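Local coordinates for protein-L-isoaspartate(D-aspartate) O-methyltransferase (Sulfolobus tokodaii, PDB 1VBF) that probably methylates L-isoaspartyl residues of damaged proteins, using S-adenosyl-L-methionine as methyl donor, and so serves in their repair or degradation, at residues V23-L33 with A37-I47. Residues are numbered along the deposited sequence; the frame is centred on the assembly and turned at random.
Sequences VDRSLFLPENL and AYAHTHEALPI
With CG turned opposite the backbone N (chi1 -177°) and the chain stretched out from CG to NE, R25 runs from its short 3-10 segment across to the 37-47 segment, while Y38 holds CG opposite its own carbonyl carbon (chi1 -62°), and its hydroxyl meets the backbone of R25. One residue is thus held at two points. R25 N donates to Y38 OH (3.1 Å) almost straight, at 169°. At the far end of the side chain, R25 NH1 bonds to A37 O (2.9 Å); the oxygen lies in the guanidinium plane, but the nitrogen stands above the carbonyl plane and the bond is bent. A water accepts from Y38 OH and donates to V23 O, and another relays a weak bond from R25 NH2 to E43 O. Beside the R25 backbone, D24 OD1 takes both S26 N, in an Asx turn, and S26 OG on one face of its carboxylate.

Farther along, apolar side chains take over. L29 crosses L45 at about a right angle, CD2 to CD1 (3.9 Å), and L33 CD1 touches both L45 CB (3.6 Å) and I47 CD1 (3.8 Å). Near this end N32 ND2 donates to I47 O of the second subunit, and P46 packs on P46 of that subunit. The chemistry therefore divides: a buried arginine ties the loop after helix 14-22 to A37 and Y38, and leucines seat strand 45-48 beside the subunit interface.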
ATOM      1  N   VAL B  23      39.846   0.696  23.008  1.00 35.14           N
ATOM      2  CA  VAL B  23      39.872   1.196  21.627  1.00 35.40           C
ATOM      3  C   VAL B  23      39.101   2.504  21.431  1.00 36.59           C
ATOM      4  O   VAL B  23      37.915   2.604  21.726  1.00 36.72           O
ATOM      5  CB  VAL B  23      39.344   0.110  20.625  1.00 35.31           C
ATOM      6  CG1 VAL B  23      39.341   0.650  19.202  1.00 33.44           C
ATOM      7  CG2 VAL B  23      40.215  -1.151  20.708  1.00 33.05           C
ATOM      8  N   ASP B  24      39.788   3.514  20.924  1.00 38.67           N
ATOM      9  CA  ASP B  24      39.163   4.812  20.728  1.00 41.28           C
ATOM     10  C   ASP B  24      38.454   4.868  19.384  1.00 41.10           C
ATOM     11  O   ASP B  24      39.085   5.084  18.353  1.00 41.58           O
ATOM     12  CB  ASP B  24      40.226   5.918  20.832  1.00 43.04           C
ATOM     13  CG  ASP B  24      39.644   7.310  20.664  1.00 45.24           C
ATOM     14  OD1 ASP B  24      38.399   7.424  20.617  1.00 46.97           O
ATOM     15  OD2 ASP B  24      40.424   8.288  20.582  1.00 46.13           O
ATOM     16  N   ARG B  25      37.138   4.689  19.409  1.00 40.25           N
ATOM     17  CA  ARG B  25      36.331   4.690  18.194  1.00 39.57           C
ATOM     18  C   ARG B  25      36.384   5.985  17.357  1.00 38.05           C
ATOM     19  O   ARG B  25      36.087   5.978  16.170  1.00 36.70           O
ATOM     20  CB  ARG B  25      34.884   4.325  18.555  1.00 40.71           C
ATOM     21  CG  ARG B  25      33.928   4.216  17.373  1.00 42.11           C
ATOM     22  CD  ARG B  25      32.667   3.439  17.762  1.00 43.22           C
ATOM     23  NE  ARG B  25      31.687   3.369  16.674  1.00 44.33           N
ATOM     24  CZ  ARG B  25      30.581   4.108  16.595  1.00 44.06           C
ATOM     25  NH1 ARG B  25      30.292   4.981  17.546  1.00 43.78           N
ATOM     26  NH2 ARG B  25      29.768   3.987  15.554  1.00 45.08           N
ATOM     27  N   SER B  26      36.772   7.099  17.944  1.00 37.58           N
ATOM     28  CA  SER B  26      36.832   8.310  17.141  1.00 39.91           C
ATOM     29  C   SER B  26      38.011   8.216  16.163  1.00 40.06           C
ATOM     30  O   SER B  26      38.088   8.962  15.172  1.00 39.61           O
ATOM     31  CB  SER B  26      36.978   9.532  18.043  1.00 40.45           C
ATOM     32  OG  SER B  26      38.112   9.388  18.868  1.00 43.53           O
ATOM     33  N   LEU B  27      38.924   7.290  16.448  1.00 39.36           N
ATOM     34  CA  LEU B  27      40.092   7.074  15.607  1.00 39.07           C
ATOM     35  C   LEU B  27      39.755   6.353  14.298  1.00 40.42           C
ATOM     36  O   LEU B  27      40.592   6.270  13.391  1.00 43.72           O
ATOM     37  CB  LEU B  27      41.164   6.288  16.370  1.00 37.60           C
ATOM     38  CG  LEU B  27      42.352   7.040  17.014  1.00 37.95           C
ATOM     39  CD1 LEU B  27      41.997   8.489  17.391  1.00 34.17           C
ATOM     40  CD2 LEU B  27      42.799   6.249  18.246  1.00 36.19           C
ATOM     41  N   PHE B  28      38.545   5.820  14.181  1.00 37.41           N
ATOM     42  CA  PHE B  28      38.201   5.156  12.951  1.00 34.51           C
ATOM     43  C   PHE B  28      37.112   5.917  12.240  1.00 36.30           C
ATOM     44  O   PHE B  28      36.717   5.545  11.137  1.00 36.54           O
ATOM     45  CB  PHE B  28      37.730   3.748  13.215  1.00 32.70           C
ATOM     46  CG  PHE B  28      38.709   2.912  13.956  1.00 30.31           C
ATOM     47  CD1 PHE B  28      38.924   3.119  15.312  1.00 27.72           C
ATOM     48  CD2 PHE B  28      39.373   1.867  13.317  1.00 29.07           C
ATOM     49  CE1 PHE B  28      39.787   2.292  16.029  1.00 26.10           C
ATOM     50  CE2 PHE B  28      40.236   1.035  14.024  1.00 28.07           C
ATOM     51  CZ  PHE B  28      40.439   1.246  15.390  1.00 26.10           C
ATOM     52  N   LEU B  29      36.627   6.983  12.872  1.00 37.61           N
ATOM     53  CA  LEU B  29      35.575   7.811  12.290  1.00 39.37           C
ATOM     54  C   LEU B  29      36.122   9.076  11.635  1.00 40.56           C
ATOM     55  O   LEU B  29      37.078   9.670  12.139  1.00 41.45           O
ATOM     56  CB  LEU B  29      34.563   8.190  13.371  1.00 38.45           C
ATOM     57  CG  LEU B  29      33.688   7.060  13.922  1.00 39.36           C
ATOM     58  CD1 LEU B  29      32.967   7.543  15.169  1.00 39.81           C
ATOM     59  CD2 LEU B  29      32.680   6.586  12.864  1.00 37.78           C
ATOM     60  N   PRO B  30      35.521   9.507  10.508  1.00 41.33           N
ATOM     61  CA  PRO B  30      35.950  10.713   9.780  1.00 43.01           C
ATOM     62  C   PRO B  30      35.761  11.939  10.676  1.00 45.51           C
ATOM     63  O   PRO B  30      35.216  11.831  11.776  1.00 46.87           O
ATOM     64  CB  PRO B  30      35.005  10.769   8.572  1.00 41.46           C
ATOM     65  CG  PRO B  30      34.450   9.404   8.469  1.00 41.20           C
ATOM     66  CD  PRO B  30      34.318   8.937   9.890  1.00 41.44           C
ATOM     67  N   GLU B  31      36.189  13.099  10.192  1.00 46.51           N
ATOM     68  CA  GLU B  31      36.076  14.353  10.930  1.00 47.44           C
ATOM     69  C   GLU B  31      34.616  14.711  11.236  1.00 46.90           C
ATOM     70  O   GLU B  31      34.239  14.975  12.385  1.00 45.90           O
ATOM     71  CB  GLU B  31      36.728  15.462  10.099  1.00 50.80           C
ATOM     72  CG  GLU B  31      36.638  16.883  10.660  1.00 55.11           C
ATOM     73  CD  GLU B  31      37.227  17.000  12.057  1.00 58.57           C
ATOM     74  OE1 GLU B  31      38.047  16.114  12.431  1.00 58.30           O
ATOM     75  OE2 GLU B  31      36.873  17.978  12.769  1.00 58.39           O
ATOM     76  N   ASN B  32      33.807  14.725  10.186  1.00 45.99           N
ATOM     77  CA  ASN B  32      32.380  15.055  10.271  1.00 44.32           C
ATOM     78  C   ASN B  32      31.593  14.269  11.333  1.00 41.93           C
ATOM     79  O   ASN B  32      30.604  14.763  11.858  1.00 40.25           O
ATOM     80  CB  ASN B  32      31.740  14.838   8.889  1.00 44.14           C
ATOM     81  CG  ASN B  32      32.058  13.450   8.309  1.00 45.44           C
ATOM     82  OD1 ASN B  32      33.222  13.115   8.066  1.00 46.47           O
ATOM     83  ND2 ASN B  32      31.029  12.641   8.106  1.00 44.87           N
ATOM     84  N   LEU B  33      32.045  13.064  11.656  1.00 40.98           N
ATOM     85  CA  LEU B  33      31.350  12.203  12.609  1.00 42.02           C
ATOM     86  C   LEU B  33      32.020  12.026  13.974  1.00 43.72           C
ATOM     87  O   LEU B  33      31.631  11.160  14.758  1.00 43.61           O
ATOM     88  CB  LEU B  33      31.156  10.816  11.988  1.00 41.21           C
ATOM     89  CG  LEU B  33      30.274  10.671  10.749  1.00 40.56           C
ATOM     90  CD1 LEU B  33      30.351   9.257  10.232  1.00 40.01           C
ATOM     91  CD2 LEU B  33      28.849  11.010  11.105  1.00 41.64           C
ATOM     92  N   ALA B  37      31.305   9.333  18.293  1.00 38.37           N
ATOM     93  CA  ALA B  37      32.091   8.233  18.824  1.00 38.49           C
ATOM     94  C   ALA B  37      31.314   7.497  19.933  1.00 38.53           C
ATOM     95  O   ALA B  37      31.202   6.261  19.935  1.00 37.92           O
ATOM     96  CB  ALA B  37      33.412   8.756  19.365  1.00 37.07           C
ATOM     97  N   TYR B  38      30.767   8.254  20.876  1.00 38.00           N
ATOM     98  CA  TYR B  38      30.039   7.642  21.962  1.00 37.87           C
ATOM     99  C   TYR B  38      28.716   8.337  22.307  1.00 41.08           C
ATOM    100  O   TYR B  38      28.226   8.255  23.455  1.00 41.90           O
ATOM    101  CB  TYR B  38      30.956   7.520  23.180  1.00 33.91           C
ATOM    102  CG  TYR B  38      32.150   6.639  22.907  1.00 32.74           C
ATOM    103  CD1 TYR B  38      33.333   7.172  22.400  1.00 32.24           C
ATOM    104  CD2 TYR B  38      32.082   5.253  23.095  1.00 32.04           C
ATOM    105  CE1 TYR B  38      34.430   6.345  22.082  1.00 30.74           C
ATOM    106  CE2 TYR B  38      33.168   4.414  22.778  1.00 29.72           C
ATOM    107  CZ  TYR B  38      34.339   4.969  22.270  1.00 30.24           C
ATOM    108  OH  TYR B  38      35.401   4.149  21.927  1.00 26.80           O
ATOM    109  N   ALA B  39      28.132   8.992  21.292  1.00 41.82           N
ATOM    110  CA  ALA B  39      26.849   9.690  21.427  1.00 42.10           C
ATOM    111  C   ALA B  39      25.955   9.328  20.234  1.00 43.42           C
ATOM    112  O   ALA B  39      26.455   9.173  19.117  1.00 46.10           O
ATOM    113  CB  ALA B  39      27.077  11.180  21.480  1.00 40.20           C
ATOM    114  N   HIS B  40      24.647   9.200  20.459  1.00 42.59           N
ATOM    115  CA  HIS B  40      23.714   8.833  19.384  1.00 42.74           C
ATOM    116  C   HIS B  40      24.006   7.405  19.014  1.00 41.03           C
ATOM    117  O   HIS B  40      23.842   6.968  17.881  1.00 40.74           O
ATOM    118  CB  HIS B  40      23.893   9.754  18.182  1.00 45.64           C
ATOM    119  CG  HIS B  40      23.592  11.178  18.501  1.00 50.21           C
ATOM    120  ND1 HIS B  40      22.310  11.623  18.746  1.00 51.30           N
ATOM    121  CD2 HIS B  40      24.410  12.227  18.752  1.00 52.09           C
ATOM    122  CE1 HIS B  40      22.352  12.885  19.137  1.00 53.16           C
ATOM    123  NE2 HIS B  40      23.614  13.275  19.153  1.00 53.96           N
ATOM    124  N   THR B  41      24.417   6.683  20.037  1.00 39.90           N
ATOM    125  CA  THR B  41      24.795   5.296  19.953  1.00 40.32           C
ATOM    126  C   THR B  41      23.863   4.324  19.206  1.00 40.12           C
ATOM    127  O   THR B  41      24.265   3.207  18.851  1.00 38.26           O
ATOM    128  CB  THR B  41      25.084   4.844  21.379  1.00 40.38           C
ATOM    129  OG1 THR B  41      26.478   5.037  21.629  1.00 41.72           O
ATOM    130  CG2 THR B  41      24.709   3.419  21.617  1.00 44.35           C
ATOM    131  N   HIS B  42      22.637   4.758  18.934  1.00 40.76           N
ATOM    132  CA  HIS B  42      21.676   3.900  18.262  1.00 40.70           C
ATOM    133  C   HIS B  42      21.573   4.157  16.772  1.00 40.26           C
ATOM    134  O   HIS B  42      20.841   3.467  16.076  1.00 39.85           O
ATOM    135  CB  HIS B  42      20.286   4.019  18.913  1.00 41.84           C
ATOM    136  CG  HIS B  42      20.195   3.410  20.283  1.00 45.00           C
ATOM    137  ND1 HIS B  42      20.653   4.050  21.417  1.00 46.49           N
ATOM    138  CD2 HIS B  42      19.720   2.211  20.702  1.00 46.52           C
ATOM    139  CE1 HIS B  42      20.466   3.272  22.469  1.00 46.48           C
ATOM    140  NE2 HIS B  42      19.902   2.148  22.065  1.00 44.38           N
ATOM    141  N   GLU B  43      22.301   5.138  16.263  1.00 40.10           N
ATOM    142  CA  GLU B  43      22.225   5.401  14.839  1.00 41.63           C
ATOM    143  C   GLU B  43      23.387   4.835  14.030  1.00 41.50           C
ATOM    144  O   GLU B  43      24.495   4.681  14.534  1.00 42.02           O
ATOM    145  CB  GLU B  43      22.184   6.882  14.581  1.00 43.73           C
ATOM    146  CG  GLU B  43      21.138   7.618  15.313  1.00 49.73           C
ATOM    147  CD  GLU B  43      21.255   9.091  15.026  1.00 53.60           C
ATOM    148  OE1 GLU B  43      21.135   9.479  13.840  1.00 53.69           O
ATOM    149  OE2 GLU B  43      21.488   9.853  15.989  1.00 57.58           O
ATOM    150  N   ALA B  44      23.120   4.553  12.759  1.00 40.98           N
ATOM    151  CA  ALA B  44      24.126   4.043  11.838  1.00 39.71           C
ATOM    152  C   ALA B  44      24.715   5.284  11.217  1.00 38.79           C
ATOM    153  O   ALA B  44      23.979   6.199  10.872  1.00 38.96           O
ATOM    154  CB  ALA B  44      23.490   3.179  10.772  1.00 37.73           C
ATOM    155  N   LEU B  45      26.036   5.309  11.069  1.00 39.06           N
ATOM    156  CA  LEU B  45      26.721   6.474  10.527  1.00 39.64           C
ATOM    157  C   LEU B  45      27.098   6.344   9.040  1.00 39.89           C
ATOM    158  O   LEU B  45      27.537   5.283   8.570  1.00 41.75           O
ATOM    159  CB  LEU B  45      27.955   6.785  11.401  1.00 38.05           C
ATOM    160  CG  LEU B  45      27.679   6.620  12.913  1.00 38.97           C
ATOM    161  CD1 LEU B  45      28.933   6.875  13.756  1.00 37.54           C
ATOM    162  CD2 LEU B  45      26.551   7.552  13.322  1.00 38.39           C
ATOM    163  N   PRO B  46      26.914   7.430   8.282  1.00 37.99           N
ATOM    164  CA  PRO B  46      27.202   7.520   6.851  1.00 37.73           C
ATOM    165  C   PRO B  46      28.689   7.576   6.587  1.00 37.86           C
ATOM    166  O   PRO B  46      29.377   8.443   7.117  1.00 38.84           O
ATOM    167  CB  PRO B  46      26.537   8.832   6.444  1.00 38.03           C
ATOM    168  CG  PRO B  46      25.575   9.114   7.542  1.00 38.47           C
ATOM    169  CD  PRO B  46      26.303   8.673   8.758  1.00 37.36           C
ATOM    170  N   ILE B  47      29.181   6.664   5.759  1.00 37.79           N
ATOM    171  CA  ILE B  47      30.597   6.628   5.416  1.00 36.95           C
ATOM    172  C   ILE B  47      30.786   6.768   3.909  1.00 37.80           C
ATOM    173  O   ILE B  47      31.624   7.530   3.439  1.00 37.78           O
ATOM    174  CB  ILE B  47      31.224   5.325   5.865  1.00 36.47           C
ATOM    175  CG1 ILE B  47      31.001   5.146   7.369  1.00 35.01           C
ATOM    176  CG2 ILE B  47      32.702   5.327   5.509  1.00 37.72           C
ATOM    177  CD1 ILE B  47      31.603   6.251   8.186  1.00 33.42           C
TER
HETATM  178  O   HOH W   1      35.775   1.410  22.194  1.00 40.64           O
HETATM  179  O   HOH W   2      26.495   4.070  16.179  1.00 21.96           O
HETATM  180  O   HOH W   3      30.294  10.364   5.712  1.00 38.96           O